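Local coordinates for protein putative xanthine dehydrogenase YAGS fad-binding subunit (Escherichia coli, PDB 5G5G) that carries the molybdenum and pterin cytosine dinucleotide cofactor of a periplasmic aldehyde oxidase and probably oxidises aldehydes to carboxylic acids, at residues L66-A71 with L78-A83; T280-T285 with E354-M359; E640-D645 with G649-H654. All coordinates share one frame; numbering follows the deposited sequence.

Interaction 1 of 3, residues L66-A71 with L78-A83; sequences LDTDAA and LAVITA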
loop_
_atom_site.group_PDB
_atom_site.type_symbol
_atom_site.label_atom_id
_atom_site.label_comp_id
_atom_site.label_asym_id
_atom_site.label_seq_id
_atom_site.Cartn_x
_atom_site.Cartn_y
_atom_site.Cartn_z
ATOM N N LEU C 66 -26.593 -0.421 21.823
ATOM C CA LEU C 66 -26.142 -1.189 20.717
ATOM C C LEU C 66 -27.173 -2.269 20.513
ATOM O O LEU C 66 -27.205 -3.242 21.241
ATOM C CB LEU C 66 -24.765 -1.783 21.034
ATOM C CG LEU C 66 -24.161 -2.570 19.884
ATOM C CD1 LEU C 66 -24.058 -1.721 18.618
ATOM C CD2 LEU C 66 -22.759 -3.075 20.252
ATOM N N ASP C 67 -28.057 -2.067 19.558
ATOM C CA ASP C 67 -29.195 -2.946 19.432
ATOM C C ASP C 67 -28.985 -3.844 18.243
ATOM O O ASP C 67 -28.416 -3.464 17.250
ATOM C CB ASP C 67 -30.449 -2.147 19.381
ATOM C CG ASP C 67 -30.643 -1.321 20.622
ATOM O OD1 ASP C 67 -30.681 -1.929 21.754
ATOM O OD2 ASP C 67 -30.675 -0.061 20.500
ATOM N N THR C 68 -29.358 -5.099 18.403
ATOM C CA THR C 68 -28.963 -6.107 17.431
ATOM C C THR C 68 -30.145 -6.947 16.941
ATOM O O THR C 68 -29.897 -7.886 16.174
ATOM C CB THR C 68 -27.921 -7.057 18.069
ATOM O OG1 THR C 68 -28.543 -7.676 19.200
ATOM C CG2 THR C 68 -26.693 -6.282 18.509
ATOM N N ASP C 69 -31.383 -6.603 17.310
ATOM C CA ASP C 69 -32.541 -7.408 16.932
ATOM C C ASP C 69 -32.731 -7.457 15.418
ATOM O O ASP C 69 -32.985 -8.542 14.844
ATOM C CB ASP C 69 -33.873 -6.930 17.544
ATOM C CG ASP C 69 -34.074 -7.335 19.018
ATOM O OD1 ASP C 69 -33.230 -7.926 19.657
ATOM O OD2 ASP C 69 -35.164 -7.053 19.540
ATOM N N ALA C 70 -32.621 -6.297 14.762
ATOM C CA ALA C 70 -32.821 -6.307 13.309
ATOM C C ALA C 70 -31.770 -7.141 12.586
ATOM O O ALA C 70 -32.099 -7.839 11.603
ATOM C CB ALA C 70 -32.858 -4.894 12.746
ATOM N N ALA C 71 -30.513 -7.029 13.028
ATOM C CA ALA C 71 -29.435 -7.813 12.483
ATOM C C ALA C 71 -29.638 -9.295 12.731
ATOM O O ALA C 71 -29.454 -10.097 11.849
ATOM C CB ALA C 71 -28.120 -7.359 13.034
ATOM N N LEU C 78 -26.563 -15.915 12.135
ATOM C CA LEU C 78 -26.421 -16.866 13.213
ATOM C C LEU C 78 -26.358 -16.184 14.573
ATOM O O LEU C 78 -26.988 -16.676 15.511
ATOM C CB LEU C 78 -25.124 -17.691 13.059
ATOM C CG LEU C 78 -24.960 -18.601 11.826
ATOM C CD1 LEU C 78 -23.712 -19.454 12.008
ATOM C CD2 LEU C 78 -26.159 -19.483 11.733
ATOM N N ALA C 79 -25.636 -15.091 14.695
ATOM C CA ALA C 79 -25.499 -14.383 15.979
ATOM C C ALA C 79 -24.887 -13.002 15.737
ATOM O O ALA C 79 -24.337 -12.717 14.666
ATOM C CB ALA C 79 -24.567 -15.163 16.899
ATOM N N VAL C 80 -24.971 -12.154 16.771
ATOM C CA VAL C 80 -24.240 -10.892 16.748
ATOM C C VAL C 80 -23.440 -10.796 18.048
ATOM O O VAL C 80 -24.035 -10.856 19.130
ATOM C CB VAL C 80 -25.200 -9.662 16.652
ATOM C CG1 VAL C 80 -24.390 -8.372 16.552
ATOM C CG2 VAL C 80 -26.137 -9.837 15.452
ATOM N N ILE C 81 -22.131 -10.650 17.928
ATOM C CA ILE C 81 -21.222 -10.538 19.066
ATOM C C ILE C 81 -21.077 -9.082 19.460
ATOM O O ILE C 81 -20.853 -8.250 18.582
ATOM C CB ILE C 81 -19.837 -11.082 18.734
ATOM C CG1 ILE C 81 -19.967 -12.456 18.064
ATOM C CG2 ILE C 81 -18.944 -11.112 19.982
ATOM C CD1 ILE C 81 -20.835 -13.458 18.740
ATOM N N THR C 82 -21.147 -8.800 20.768
ATOM C CA THR C 82 -20.953 -7.456 21.305
ATOM C C THR C 82 -20.133 -7.514 22.575
ATOM O O THR C 82 -19.997 -8.575 23.129
ATOM C CB THR C 82 -22.307 -6.818 21.673
ATOM O OG1 THR C 82 -22.904 -7.538 22.768
ATOM C CG2 THR C 82 -23.262 -6.880 20.501
ATOM N N ALA C 83 -19.643 -6.369 23.059
ATOM C CA ALA C 83 -18.934 -6.359 24.367
ATOM C C ALA C 83 -19.827 -6.862 25.441
ATOM O O ALA C 83 -19.410 -7.629 26.337
ATOM C CB ALA C 83 -18.414 -4.975 24.725
#
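Leu66, near the end of strand 61-67, opens the contact by laying its CD2 branch against the methyl of Thr82. With CG trans to the backbone N (chi1 -177°) the isobutyl group extends across to the other segment, and Leu66 CD2 rests 3.8 Å from Thr82 CG2, the two side chains running antiparallel alongside each other. Leu66 also touches Ile112 and Val130. Thr68 comes next, at the N-cap position of helix 69-72, although its side chain makes no capping bond. A chi1 of 60° places OG1 between the backbone N and carbonyl carbon and leaves the methyl for the apolar side. There Thr68 CG2 lies 3.7 Å from Val80 CG1, alongside it. The same methyl, Thr68 CG2, meets Thr82 CG2 tip to tip at 4.0 Å, bridging two residues of 78-83. Ala71, in the short helix 69-72, adds its CB at 4.0 Å from Val80 CG2, so that the two branches of Val80 are divided between Thr68 and Ala71. No hydrogen bond crosses the contact. Thr82 OG1 caps a backbone N just past the segment, while Asn85 bonds both Val80 O and Thr82 N. Ile81, facing the other way, packs on helix 250-262. A beta bulge at Leu78 and Ala79, opposite Val116, ties the strand to its neighbour 111-117. Methyl packing thus joins strand 61-67 of a three-stranded antiparallel sheet to edge strand 77-82 of a larger mixed sheet, within the a/b hammerhead domain of the aldehyde oxidase and xanthine dehydrogenase family.

Interaction 2 of 3, residues T280-T285 with E354-M359; sequences THRPAT and EAPGLM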
loop_
_atom_site.group_PDB
_atom_site.type_symbol
_atom_site.label_atom_id
_atom_site.label_comp_id
_atom_site.label_asym_id
_atom_site.label_seq_id
_atom_site.Cartn_x
_atom_site.Cartn_y
_atom_site.Cartn_z
ATOM N N THR C 280 -3.599 0.246 13.584
ATOM C CA THR C 280 -2.644 1.221 14.074
ATOM C C THR C 280 -2.067 2.030 12.899
ATOM O O THR C 280 -2.227 1.654 11.734
ATOM C CB THR C 280 -1.502 0.552 14.820
ATOM O OG1 THR C 280 -0.718 -0.251 13.944
ATOM C CG2 THR C 280 -2.041 -0.317 15.936
ATOM N N HIS C 281 -1.387 3.100 13.273
ATOM C CA HIS C 281 -0.718 3.954 12.341
ATOM C C HIS C 281 0.618 4.485 12.910
ATOM O O HIS C 281 0.737 4.570 14.086
ATOM C CB HIS C 281 -1.565 5.224 12.059
ATOM C CG HIS C 281 -1.889 6.018 13.288
ATOM N ND1 HIS C 281 -1.188 7.138 13.660
ATOM C CD2 HIS C 281 -2.824 5.829 14.247
ATOM C CE1 HIS C 281 -1.658 7.593 14.800
ATOM N NE2 HIS C 281 -2.655 6.819 15.176
ATOM N N ARG C 282 1.556 4.817 12.048
ATOM C CA ARG C 282 2.718 5.550 12.544
ATOM C C ARG C 282 2.216 6.910 13.088
ATOM O O ARG C 282 1.548 7.594 12.376
ATOM C CB ARG C 282 3.771 5.816 11.480
ATOM C CG ARG C 282 5.051 6.390 12.109
ATOM C CD ARG C 282 6.071 6.929 11.110
ATOM N NE ARG C 282 6.448 5.973 10.071
ATOM C CZ ARG C 282 7.336 4.966 10.190
ATOM N NH1 ARG C 282 7.829 4.599 11.361
ATOM N NH2 ARG C 282 7.591 4.197 9.135
ATOM N N PRO C 283 2.604 7.297 14.315
ATOM C CA PRO C 283 2.261 8.639 14.780
ATOM C C PRO C 283 2.945 9.705 13.963
ATOM O O PRO C 283 4.138 9.574 13.645
ATOM C CB PRO C 283 2.784 8.654 16.220
ATOM C CG PRO C 283 2.905 7.185 16.605
ATOM C CD PRO C 283 3.291 6.516 15.360
ATOM N N ALA C 284 2.198 10.758 13.664
ATOM C CA ALA C 284 2.741 12.001 13.192
ATOM C C ALA C 284 3.772 12.484 14.195
ATOM O O ALA C 284 3.693 12.142 15.409
ATOM C CB ALA C 284 1.665 13.067 13.039
ATOM N N THR C 285 4.743 13.249 13.706
ATOM C CA THR C 285 5.717 13.898 14.571
ATOM C C THR C 285 5.832 15.401 14.278
ATOM O O THR C 285 5.551 15.876 13.199
ATOM C CB THR C 285 7.152 13.268 14.519
ATOM O OG1 THR C 285 7.764 13.567 13.246
ATOM C CG2 THR C 285 7.090 11.738 14.729
ATOM N N GLU C 354 13.222 5.812 13.897
ATOM C CA GLU C 354 14.252 6.224 12.942
ATOM C C GLU C 354 13.686 6.716 11.631
ATOM O O GLU C 354 14.201 7.665 11.041
ATOM C CB GLU C 354 15.274 5.093 12.681
ATOM C CG GLU C 354 16.454 5.132 13.632
ATOM C CD GLU C 354 16.185 4.549 14.988
ATOM O OE1 GLU C 354 15.117 3.964 15.244
ATOM O OE2 GLU C 354 17.096 4.681 15.828
ATOM N N ALA C 355 12.601 6.123 11.142
ATOM C CA ALA C 355 12.113 6.612 9.836
ATOM C C ALA C 355 11.770 8.136 9.913
ATOM O O ALA C 355 12.329 8.933 9.175
ATOM C CB ALA C 355 10.947 5.763 9.327
ATOM N N PRO C 356 10.890 8.562 10.841
ATOM C CA PRO C 356 10.610 10.004 10.925
ATOM C C PRO C 356 11.744 10.822 11.510
ATOM O O PRO C 356 11.954 11.993 11.096
ATOM C CB PRO C 356 9.323 10.074 11.771
ATOM C CG PRO C 356 9.385 8.829 12.640
ATOM C CD PRO C 356 10.009 7.782 11.751
ATOM N N GLY C 357 12.533 10.248 12.410
ATOM C CA GLY C 357 13.661 10.995 12.970
ATOM C C GLY C 357 14.662 11.386 11.916
ATOM O O GLY C 357 15.141 12.521 11.902
ATOM N N LEU C 358 15.037 10.435 11.057
ATOM C CA LEU C 358 15.948 10.734 9.936
ATOM C C LEU C 358 15.294 11.571 8.875
ATOM O O LEU C 358 15.989 12.324 8.189
ATOM C CB LEU C 358 16.500 9.428 9.322
ATOM C CG LEU C 358 17.418 8.666 10.291
ATOM C CD1 LEU C 358 17.549 7.222 9.834
ATOM C CD2 LEU C 358 18.794 9.313 10.315
ATOM N N MET C 359 13.969 11.477 8.732
ATOM C CA MET C 359 13.273 12.389 7.788
ATOM C C MET C 359 13.535 13.872 8.168
ATOM O O MET C 359 13.670 14.709 7.281
ATOM C CB MET C 359 11.786 12.125 7.744
ATOM C CG MET C 359 11.416 10.909 6.910
ATOM S SD MET C 359 9.744 10.297 7.115
ATOM C CE MET C 359 8.870 11.386 6.014
#
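Arg282 reaches the first turn of helix 354-372 through an extended start, CG trans to the backbone N (chi1 -171°), followed by a bend at chi3 (-54°) that lays its guanidinium beside Ala355 and Pro356. The methyl of Ala355 sits over one face of that flat group, displaced toward its rim, with Ala355 CB 3.7 Å from Arg282 NH2. Pro356 approaches obliquely, its CD 3.9 Å from Arg282 NH1, while the CD methylene of the arginine lies against the proline ring. Polar partners fix the rotation of the guanidinium: NE bonds Gln185 OE1, NH1 forms a salt bridge with Glu317, and NH2 donates to the carbonyl O of Arg350. Within the molybdopterin cofactor-binding domain, this loop between helix 275-278 and strand 285-293 meets the start of helix 354-372 close to the molybdenum pocket, to which Arg350 belongs. A proline fits in a first helical turn, where its nitrogen needs no hydrogen. Farther along the loop, Thr285 crosses Pro356 at about a right angle, with Thr285 CG2 4.1 Å from Pro356 CB. Its OG1 is bonded to Thr182 OG1 and to Gln287, which also donates to Pro356 O. Within the loop, His281 ND1 donates to Arg282 O over 3.1 Å, from well above the carbonyl plane.

Interaction 3 of 3, residues E640-D645 with G649-H654; sequences EELAVD and GYFVNH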
loop_
_atom_site.group_PDB
_atom_site.type_symbol
_atom_site.label_atom_id
_atom_site.label_comp_id
_atom_site.label_asym_id
_atom_site.label_seq_id
_atom_site.Cartn_x
_atom_site.Cartn_y
_atom_site.Cartn_z
ATOM N N GLU C 640 2.415 9.926 0.758
ATOM C CA GLU C 640 1.674 9.290 1.855
ATOM C C GLU C 640 1.330 10.240 2.987
ATOM O O GLU C 640 2.194 10.956 3.540
ATOM C CB GLU C 640 2.501 8.154 2.425
ATOM C CG GLU C 640 2.538 6.955 1.565
ATOM C CD GLU C 640 3.298 5.761 2.120
ATOM O OE1 GLU C 640 3.123 5.393 3.323
ATOM O OE2 GLU C 640 4.033 5.116 1.332
ATOM N N GLU C 641 0.049 10.341 3.298
ATOM C CA GLU C 641 -0.387 11.071 4.476
ATOM C C GLU C 641 -1.807 10.630 4.843
ATOM O O GLU C 641 -2.691 10.670 4.000
ATOM C CB GLU C 641 -0.372 12.580 4.213
ATOM C CG GLU C 641 -1.162 13.388 5.226
ATOM C CD GLU C 641 -0.899 14.891 5.161
ATOM O OE1 GLU C 641 -0.296 15.384 4.169
ATOM O OE2 GLU C 641 -1.320 15.584 6.127
ATOM N N LEU C 642 -2.014 10.277 6.112
ATOM C CA LEU C 642 -3.390 10.145 6.621
ATOM C C LEU C 642 -3.843 11.565 6.988
ATOM O O LEU C 642 -3.363 12.135 7.959
ATOM C CB LEU C 642 -3.455 9.252 7.851
ATOM C CG LEU C 642 -3.220 7.748 7.618
ATOM C CD1 LEU C 642 -2.954 6.993 8.922
ATOM C CD2 LEU C 642 -4.386 7.115 6.896
ATOM N N ALA C 643 -4.802 12.082 6.236
ATOM C CA ALA C 643 -5.389 13.378 6.481
ATOM C C ALA C 643 -6.254 13.345 7.729
ATOM O O ALA C 643 -7.295 12.696 7.737
ATOM C CB ALA C 643 -6.207 13.789 5.294
ATOM N N VAL C 644 -5.864 14.117 8.743
ATOM C CA VAL C 644 -6.639 14.214 9.953
ATOM C C VAL C 644 -7.736 15.265 9.838
ATOM O O VAL C 644 -7.462 16.436 9.484
ATOM C CB VAL C 644 -5.745 14.591 11.148
ATOM C CG1 VAL C 644 -6.576 14.856 12.404
ATOM C CG2 VAL C 644 -4.728 13.487 11.394
ATOM N N ASP C 645 -8.976 14.867 10.125
ATOM C CA ASP C 645 -10.054 15.856 10.307
ATOM C C ASP C 645 -10.029 16.170 11.821
ATOM O O ASP C 645 -10.395 15.313 12.595
ATOM C CB ASP C 645 -11.414 15.320 9.858
ATOM C CG ASP C 645 -12.480 16.426 9.828
ATOM O OD1 ASP C 645 -12.605 17.133 10.882
ATOM O OD2 ASP C 645 -13.103 16.625 8.738
ATOM N N GLY C 649 -12.189 13.925 14.195
ATOM C CA GLY C 649 -11.261 13.096 14.953
ATOM C C GLY C 649 -10.886 11.754 14.309
ATOM O O GLY C 649 -10.843 10.729 15.000
ATOM N N TYR C 650 -10.670 11.747 12.988
ATOM C CA TYR C 650 -10.354 10.515 12.294
ATOM C C TYR C 650 -9.516 10.777 11.067
ATOM O O TYR C 650 -9.303 11.925 10.663
ATOM C CB TYR C 650 -11.631 9.723 11.951
ATOM C CG TYR C 650 -12.367 10.207 10.717
ATOM C CD1 TYR C 650 -12.978 11.456 10.684
ATOM C CD2 TYR C 650 -12.443 9.440 9.577
ATOM C CE1 TYR C 650 -13.601 11.949 9.526
ATOM C CE2 TYR C 650 -13.115 9.888 8.431
ATOM C CZ TYR C 650 -13.677 11.156 8.413
ATOM O OH TYR C 650 -14.325 11.603 7.290
ATOM N N PHE C 651 -9.005 9.699 10.497
ATOM C CA PHE C 651 -8.271 9.782 9.270
ATOM C C PHE C 651 -9.233 9.692 8.101
ATOM O O PHE C 651 -9.889 8.667 7.906
ATOM C CB PHE C 651 -7.192 8.660 9.179
ATOM C CG PHE C 651 -6.250 8.622 10.358
ATOM C CD1 PHE C 651 -5.545 9.764 10.763
ATOM C CD2 PHE C 651 -6.028 7.447 11.046
ATOM C CE1 PHE C 651 -4.658 9.684 11.828
ATOM C CE2 PHE C 651 -5.168 7.371 12.138
ATOM C CZ PHE C 651 -4.472 8.506 12.523
ATOM N N VAL C 652 -9.271 10.746 7.293
ATOM C CA VAL C 652 -10.329 10.936 6.265
ATOM C C VAL C 652 -10.170 10.045 5.034
ATOM O O VAL C 652 -11.126 9.453 4.567
ATOM C CB VAL C 652 -10.409 12.422 5.843
ATOM C CG1 VAL C 652 -11.398 12.666 4.721
ATOM C CG2 VAL C 652 -10.804 13.324 7.009
ATOM N N ASN C 653 -8.937 9.967 4.524
ATOM C CA ASN C 653 -8.649 9.285 3.310
ATOM C C ASN C 653 -8.304 7.853 3.625
ATOM O O ASN C 653 -7.170 7.389 3.395
ATOM C CB ASN C 653 -7.511 10.025 2.543
ATOM C CG ASN C 653 -6.254 10.148 3.347
ATOM O OD1 ASN C 653 -6.266 10.235 4.582
ATOM N ND2 ASN C 653 -5.154 10.099 2.655
ATOM N N HIS C 654 -9.313 7.099 4.065
ATOM C CA HIS C 654 -9.055 5.815 4.707
ATOM C C HIS C 654 -9.309 4.585 3.840
ATOM O O HIS C 654 -10.013 3.691 4.226
ATOM C CB HIS C 654 -9.748 5.707 6.074
ATOM C CG HIS C 654 -11.241 5.894 6.056
ATOM N ND1 HIS C 654 -12.123 4.908 5.677
ATOM C CD2 HIS C 654 -12.012 6.938 6.452
ATOM C CE1 HIS C 654 -13.366 5.333 5.812
ATOM N NE2 HIS C 654 -13.325 6.565 6.294
#
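Val644 and Phe651 form an antiparallel non-hydrogen-bonded pair, their CA atoms 4.8 Å apart, at the heart of a short, weakly bonded hairpin whose turn end carries a G1 bulge. In that bulge Gly649, with a phi of 74°, and Tyr650 both face Asp645; Gly649 N donates to Asp645 O, and Asp645 N donates to Tyr650 O. On the other side of the pair, a nearly straight bond of 2.8 Å runs from Val652 N to Ala643 O. Beyond it Asn653, centre of an inverse gamma turn, continues the pairing with its side chain. Its chi1 of 58° turns the amide toward the first segment, where it uses both ends: Asn653 ND2 donates at 2.9 Å to Glu641 O, lying in that carbonyl plane, while Asn653 OD1 accepts from Ala643 N at 2.9 Å. The donor in this second bond is tilted from the plane of the amide carbonyl. Asn653 ND2 is also bonded to Gly658 O. Leu642 lies over one face of the Phe651 ring, its CD1 3.8 Å from the ring centroid in a CH-pi contact nearly along the normal, and its CB beside Phe651 CD1. Val644 comes instead to the ring edge, with Val644 CG2 3.8 Å from Phe651 CE1. Asp645 points to the face opposite Val644 and Phe651, and its CB packs at 3.5 Å on Val652 CG2. The carboxylate of Asp645 is bonded to an aromatic side chain of another protein chain and forms a salt bridge with Arg647. The hairpin follows helix 619-638 in the chain and rests on helix 275-278, where Leu642 touches Pro276 and Asn277 OD1 accepts from Phe651 N, while Ala643 and Val652 pack against the neighbouring protein chain.

Interactions 2 and 3 touch, although their segments belong to different cofactor-binding domains. The imidazole of His281 lies edge-to-face with the ring of Phe651, CD2 of His281 being 3.5 Å from Phe651 CE2, and His281 CB is 3.9 Å from Leu642 CD1. The loop 280-285 thus has the hairpin near its start and helix 354-372 farther along. Interaction 2 lies near the catalytic centre, the Arg282 side chain being about 7 Å (nearest atoms) from the dioxothiomolybdenum ion and about 8 Å from the pterin cofactor; in interaction 3 the Asn653 side chain is about 13 Å from FAD. Interaction 1 stands apart, its centre about 38 Å from that of interaction 2 and about 29 Å from that of interaction 3.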